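PDB 6U75: E3 SUMO-protein ligase SIZ2 from Saccharomyces cerevisiae, which acts as a SUMO E3 ligase of the PIAS family, promoting attachment of SUMO to protein substrates, possibly including septins. Local coordinates for residues A[31-36]-A[116-121]; A[81-86]-A[109-114]. All blocks are in the same frame, centred on the assembly; numbering follows the deposited sequence.

Overall arrangement
Both contacts lie in the PINIT domain, away from the SP-RING zinc site formed by Cys203, His205, Cys226 and Cys229. Their centres are about 8 Å apart, and both reach the same four-stranded antiparallel sheet. Contact 1 pairs an outermost strand of the sheet, 28-34, with strand 117-123; contact 2 sets the hairpin built from strands 79-82 and 85-86 against the loop that precedes strand 117-123. Strand 117-123 therefore bridges the two. Its other edge pairs with residues 81-83 through probable hydrogen bonds from Asp120 N to Val81 O and from Asn83 N to His118 O, both 2.9 Å. The amides of Asn83 and Asn117 join the contacts further, and Leu110 packs on Asn117.

Contact 1 of 2, residues A[31-36]-A[116-121]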
loop_
_atom_site.group_PDB
_atom_site.type_symbol
_atom_site.label_atom_id
_atom_site.label_comp_id
_atom_site.label_asym_id
_atom_site.label_seq_id
_atom_site.Cartn_x
_atom_site.Cartn_y
_atom_site.Cartn_z
ATOM N N LYS A 31 3.316 -24.012 -14.725
ATOM C CA LYS A 31 4.740 -23.756 -14.870
ATOM C C LYS A 31 4.981 -22.626 -15.861
ATOM O O LYS A 31 4.232 -22.453 -16.827
ATOM C CB LYS A 31 5.472 -25.019 -15.335
ATOM C CG LYS A 31 5.393 -26.171 -14.349
ATOM C CD LYS A 31 5.910 -27.463 -14.959
ATOM C CE LYS A 31 6.578 -28.341 -13.914
ATOM N NZ LYS A 31 7.051 -29.631 -14.489
ATOM N N MET A 32 6.040 -21.855 -15.613
ATOM C CA MET A 32 6.433 -20.763 -16.496
ATOM C C MET A 32 7.943 -20.779 -16.659
ATOM O O MET A 32 8.675 -20.726 -15.666
ATOM C CB MET A 32 5.985 -19.408 -15.941
ATOM C CG MET A 32 4.487 -19.266 -15.748
ATOM S SD MET A 32 4.048 -17.690 -14.985
ATOM C CE MET A 32 4.829 -16.530 -16.109
ATOM N N LYS A 33 8.407 -20.842 -17.901
ATOM C CA LYS A 33 9.817 -20.672 -18.218
ATOM C C LYS A 33 10.030 -19.282 -18.798
ATOM O O LYS A 33 9.255 -18.830 -19.647
ATOM C CB LYS A 33 10.299 -21.722 -19.222
ATOM C CG LYS A 33 9.641 -23.088 -19.101
ATOM C CD LYS A 33 10.404 -24.156 -19.888
ATOM C CE LYS A 33 10.449 -23.866 -21.387
ATOM N NZ LYS A 33 9.111 -23.954 -22.034
ATOM N N PHE A 34 11.077 -18.600 -18.338
ATOM C CA PHE A 34 11.467 -17.360 -18.995
ATOM C C PHE A 34 12.899 -17.010 -18.623
ATOM O O PHE A 34 13.428 -17.457 -17.602
ATOM C CB PHE A 34 10.518 -16.204 -18.647
ATOM C CG PHE A 34 10.530 -15.813 -17.200
ATOM C CD1 PHE A 34 11.439 -14.881 -16.728
ATOM C CD2 PHE A 34 9.618 -16.361 -16.313
ATOM C CE1 PHE A 34 11.447 -14.512 -15.396
ATOM C CE2 PHE A 34 9.620 -15.997 -14.981
ATOM C CZ PHE A 34 10.536 -15.071 -14.521
ATOM N N LYS A 35 13.518 -16.209 -19.485
ATOM C CA LYS A 35 14.867 -15.706 -19.289
ATOM C C LYS A 35 14.820 -14.206 -19.044
ATOM O O LYS A 35 13.900 -13.516 -19.494
ATOM C CB LYS A 35 15.747 -16.006 -20.508
ATOM C CG LYS A 35 15.800 -17.480 -20.882
ATOM C CD LYS A 35 16.448 -17.705 -22.243
ATOM C CE LYS A 35 17.966 -17.730 -22.157
ATOM N NZ LYS A 35 18.462 -18.924 -21.418
ATOM N N VAL A 36 15.816 -13.708 -18.320
ATOM C CA VAL A 36 15.977 -12.283 -18.065
ATOM C C VAL A 36 17.279 -11.859 -18.729
ATOM O O VAL A 36 18.368 -12.227 -18.271
ATOM C CB VAL A 36 15.982 -11.958 -16.567
ATOM C CG1 VAL A 36 16.273 -10.480 -16.345
ATOM C CG2 VAL A 36 14.647 -12.342 -15.944
ATOM N N MET A 116 17.982 -20.590 -17.591
ATOM C CA MET A 116 16.531 -20.476 -17.645
ATOM C C MET A 116 15.961 -20.310 -16.244
ATOM O O MET A 116 16.434 -20.939 -15.292
ATOM C CB MET A 116 15.923 -21.717 -18.304
ATOM C CG MET A 116 14.534 -21.497 -18.870
ATOM S SD MET A 116 14.582 -20.529 -20.388
ATOM C CE MET A 116 12.847 -20.176 -20.623
ATOM N N ASN A 117 14.941 -19.463 -16.120
ATOM C CA ASN A 117 14.230 -19.281 -14.862
ATOM C C ASN A 117 12.899 -20.019 -14.925
ATOM O O ASN A 117 12.126 -19.842 -15.876
ATOM C CB ASN A 117 13.996 -17.801 -14.558
ATOM C CG ASN A 117 15.290 -17.036 -14.361
ATOM O OD1 ASN A 117 15.922 -17.125 -13.309
ATOM N ND2 ASN A 117 15.687 -16.273 -15.373
ATOM N N HIS A 118 12.641 -20.841 -13.911
ATOM C CA HIS A 118 11.419 -21.624 -13.798
ATOM C C HIS A 118 10.607 -21.115 -12.616
ATOM O O HIS A 118 11.136 -20.976 -11.508
ATOM C CB HIS A 118 11.732 -23.110 -13.615
ATOM C CG HIS A 118 12.599 -23.686 -14.691
ATOM N ND1 HIS A 118 12.093 -24.148 -15.888
ATOM C CD2 HIS A 118 13.937 -23.879 -14.749
ATOM C CE1 HIS A 118 13.083 -24.598 -16.637
ATOM N NE2 HIS A 118 14.213 -24.446 -15.969
ATOM N N LEU A 119 9.327 -20.841 -12.853
ATOM C CA LEU A 119 8.398 -20.396 -11.819
ATOM C C LEU A 119 7.219 -21.359 -11.805
ATOM O O LEU A 119 6.458 -21.431 -12.774
ATOM C CB LEU A 119 7.933 -18.962 -12.074
ATOM C CG LEU A 119 6.883 -18.415 -11.103
ATOM C CD1 LEU A 119 7.452 -18.306 -9.697
ATOM C CD2 LEU A 119 6.364 -17.067 -11.574
ATOM N N ASP A 120 7.079 -22.105 -10.714
ATOM C CA ASP A 120 5.969 -23.025 -10.532
ATOM C C ASP A 120 4.963 -22.420 -9.564
ATOM O O ASP A 120 5.337 -21.755 -8.594
ATOM C CB ASP A 120 6.455 -24.377 -10.004
ATOM C CG ASP A 120 7.653 -24.906 -10.770
ATOM O OD1 ASP A 120 8.797 -24.660 -10.334
ATOM O OD2 ASP A 120 7.453 -25.561 -11.813
ATOM N N LEU A 121 3.683 -22.651 -9.840
ATOM C CA LEU A 121 2.589 -22.151 -9.016
ATOM C C LEU A 121 1.650 -23.317 -8.748
ATOM O O LEU A 121 0.953 -23.777 -9.658
ATOM C CB LEU A 121 1.865 -20.998 -9.710
ATOM C CG LEU A 121 0.597 -20.456 -9.051
ATOM C CD1 LEU A 121 0.724 -20.405 -7.539
ATOM C CD2 LEU A 121 0.301 -19.072 -9.598
#
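An antiparallel β-ladder joins edge strand 28-34 to strand 117-123 in the four-stranded sheet of the PINIT domain, the local axes running 4.7 Å apart at 163°. Met32 faces Leu119 and Phe34 faces Asn117 as hydrogen-bonded pairs, and these four residues send their side chains to the buried face, where Met32 and Phe34 also meet strand 12-21. Met32 and Leu119 lie side by side, with Met32 SD 4.2 Å from Leu119 CD2. The Phe34 ring, whose CG sits between the backbone N and C (chi1 65°), turns toward Asn117, so that Asn117 CB lies over one ring face, toward the rim, 4.2 Å from Phe34 CE1. On the other face of the sheet, Lys31 runs alongside Asp120, its aliphatic chain against OD2 while NZ stays 4.9 Å from that oxygen, too far for a salt bridge. Met116 bends at chi2 and crosses Lys35 at about a right angle, its sulfur against Lys35 CG; Lys35 NZ bonds to Thr114 O. OD1 of Asn117 accepts from Lys111 N. Phe34 O accepts from Asn117 N at 2.9 Å, the donor 27° above the carbonyl plane, and weakly from Asn117 ND2 at 3.4 Å.

Contact 2 of 2, residues A[81-86]-A[109-114]; sequences VFNGTK and YLKVPT
Residues 82-85 form a type I' turn with positive phi at Asn83 and Gly84, closed by backbone hydrogen bonds from Phe82 N to Thr85 O (3.0 Å) and from Thr85 N to Phe82 O, while the irregular segment 109-114 runs past it; at Gly84 a CB would collide with the carbonyl oxygen of Asn83. Asn83 makes the polar link. With CG anti to its own carbonyl carbon (chi1 -66°), its amide reaches the loop, and ND2 gives a hydrogen bond of 2.7 Å to Tyr109 O, which lies close to the amide plane; the bond is fairly straight, 157° at the hydrogen. ND2 also bonds to Asn117 OD1, and Asn83 OD1 accepts from His118 N, so three bonds fix the amide's rotation. The bent Lys111 chain meets this group with its methylenes, CG 3.7 Å from Asn83 ND2. An alanine here would probably loosen the loop from the turn, since the side-chain bonds to Tyr109 O, Asn117 OD1 and His118 N go with the amide. The Phe82 ring presents its edge to the loop: CD2 meets Tyr109 CB at 3.9 Å, and CZ meets Leu110 CD2 at 4.1 Å. Thr85 CG2 rests over one face of the Tyr109 ring, a CH-pi contact 24° off the normal. Together this is a two-residue β-hairpin with the classic Asn-Gly type I' turn, pinned to a PINIT-domain loop.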
loop_
_atom_site.group_PDB
_atom_site.type_symbol
_atom_site.label_atom_id
_atom_site.label_comp_id
_atom_site.label_asym_id
_atom_site.label_seq_id
_atom_site.Cartn_x
_atom_site.Cartn_y
_atom_site.Cartn_z
ATOM N N VAL A 81 7.041 -21.145 -6.309
ATOM C CA VAL A 81 8.390 -21.688 -6.215
ATOM C C VAL A 81 9.171 -21.152 -7.405
ATOM O O VAL A 81 8.894 -21.523 -8.552
ATOM C CB VAL A 81 8.400 -23.222 -6.200
ATOM C CG1 VAL A 81 9.822 -23.742 -6.057
ATOM C CG2 VAL A 81 7.518 -23.746 -5.075
ATOM N N PHE A 82 10.142 -20.284 -7.139
ATOM C CA PHE A 82 10.965 -19.674 -8.176
ATOM C C PHE A 82 12.363 -20.271 -8.085
ATOM O O PHE A 82 13.098 -20.003 -7.128
ATOM C CB PHE A 82 10.994 -18.154 -8.024
ATOM C CG PHE A 82 11.603 -17.439 -9.196
ATOM C CD1 PHE A 82 10.958 -17.415 -10.421
ATOM C CD2 PHE A 82 12.817 -16.785 -9.071
ATOM C CE1 PHE A 82 11.514 -16.759 -11.500
ATOM C CE2 PHE A 82 13.378 -16.125 -10.148
ATOM C CZ PHE A 82 12.724 -16.113 -11.365
ATOM N N ASN A 83 12.723 -21.086 -9.075
ATOM C CA ASN A 83 14.037 -21.727 -9.125
ATOM C C ASN A 83 14.268 -22.610 -7.901
ATOM O O ASN A 83 15.344 -22.603 -7.299
ATOM C CB ASN A 83 15.148 -20.683 -9.264
ATOM C CG ASN A 83 15.092 -19.947 -10.588
ATOM O OD1 ASN A 83 14.808 -20.539 -11.630
ATOM N ND2 ASN A 83 15.361 -18.647 -10.556
ATOM N N GLY A 84 13.246 -23.380 -7.526
ATOM C CA GLY A 84 13.340 -24.306 -6.419
ATOM C C GLY A 84 13.091 -23.710 -5.052
ATOM O O GLY A 84 12.697 -24.442 -4.136
ATOM N N THR A 85 13.303 -22.408 -4.880
ATOM C CA THR A 85 13.113 -21.751 -3.594
ATOM C C THR A 85 11.677 -21.258 -3.473
ATOM O O THR A 85 11.191 -20.525 -4.339
ATOM C CB THR A 85 14.087 -20.582 -3.441
ATOM O OG1 THR A 85 15.434 -21.071 -3.443
ATOM C CG2 THR A 85 13.824 -19.823 -2.147
ATOM N N LYS A 86 11.001 -21.663 -2.401
ATOM C CA LYS A 86 9.657 -21.173 -2.145
ATOM C C LYS A 86 9.695 -19.690 -1.800
ATOM O O LYS A 86 10.632 -19.200 -1.164
ATOM C CB LYS A 86 9.002 -21.955 -1.006
ATOM C CG LYS A 86 7.600 -21.469 -0.645
ATOM C CD LYS A 86 7.010 -22.244 0.525
ATOM C CE LYS A 86 5.696 -21.625 0.983
ATOM N NZ LYS A 86 5.151 -22.278 2.206
ATOM N N TYR A 109 16.500 -14.519 -6.071
ATOM C CA TYR A 109 16.542 -15.906 -6.513
ATOM C C TYR A 109 16.698 -16.032 -8.025
ATOM O O TYR A 109 16.470 -17.112 -8.578
ATOM C CB TYR A 109 15.283 -16.634 -6.042
ATOM C CG TYR A 109 14.887 -16.272 -4.628
ATOM C CD1 TYR A 109 15.675 -16.648 -3.547
ATOM C CD2 TYR A 109 13.731 -15.548 -4.373
ATOM C CE1 TYR A 109 15.321 -16.314 -2.253
ATOM C CE2 TYR A 109 13.368 -15.210 -3.082
ATOM C CZ TYR A 109 14.167 -15.595 -2.027
ATOM O OH TYR A 109 13.807 -15.261 -0.742
ATOM N N LEU A 110 17.091 -14.954 -8.698
ATOM C CA LEU A 110 17.277 -14.979 -10.141
ATOM C C LEU A 110 18.576 -15.686 -10.509
ATOM O O LEU A 110 19.575 -15.615 -9.789
ATOM C CB LEU A 110 17.297 -13.558 -10.705
ATOM C CG LEU A 110 16.094 -13.112 -11.538
ATOM C CD1 LEU A 110 16.272 -11.665 -11.969
ATOM C CD2 LEU A 110 15.898 -14.009 -12.750
ATOM N N LYS A 111 18.552 -16.367 -11.650
ATOM C CA LYS A 111 19.727 -17.024 -12.198
ATOM C C LYS A 111 20.395 -16.126 -13.236
ATOM O O LYS A 111 19.822 -15.142 -13.708
ATOM C CB LYS A 111 19.350 -18.374 -12.819
ATOM C CG LYS A 111 18.713 -19.354 -11.840
ATOM C CD LYS A 111 19.680 -19.759 -10.730
ATOM C CE LYS A 111 19.008 -19.747 -9.364
ATOM N NZ LYS A 111 20.003 -19.683 -8.258
ATOM N N VAL A 112 21.629 -16.478 -13.585
ATOM C CA VAL A 112 22.405 -15.711 -14.557
ATOM C C VAL A 112 21.624 -15.633 -15.864
ATOM O O VAL A 112 20.736 -16.463 -16.107
ATOM C CB VAL A 112 23.798 -16.324 -14.776
ATOM C CG1 VAL A 112 24.673 -16.099 -13.549
ATOM C CG2 VAL A 112 23.694 -17.809 -15.098
ATOM N N PRO A 113 21.916 -14.662 -16.733
ATOM C CA PRO A 113 21.079 -14.478 -17.930
ATOM C C PRO A 113 21.096 -15.664 -18.877
ATOM O O PRO A 113 20.079 -15.938 -19.527
ATOM C CB PRO A 113 21.678 -13.226 -18.591
ATOM C CG PRO A 113 22.513 -12.572 -17.538
ATOM C CD PRO A 113 23.002 -13.671 -16.657
ATOM N N THR A 114 22.222 -16.373 -18.983
ATOM C CA THR A 114 22.328 -17.461 -19.949
ATOM C C THR A 114 21.469 -18.662 -19.574
ATOM O O THR A 114 21.178 -19.491 -20.441
ATOM C CB THR A 114 23.785 -17.903 -20.087
ATOM O OG1 THR A 114 24.258 -18.405 -18.830
ATOM C CG2 THR A 114 24.658 -16.737 -20.528
#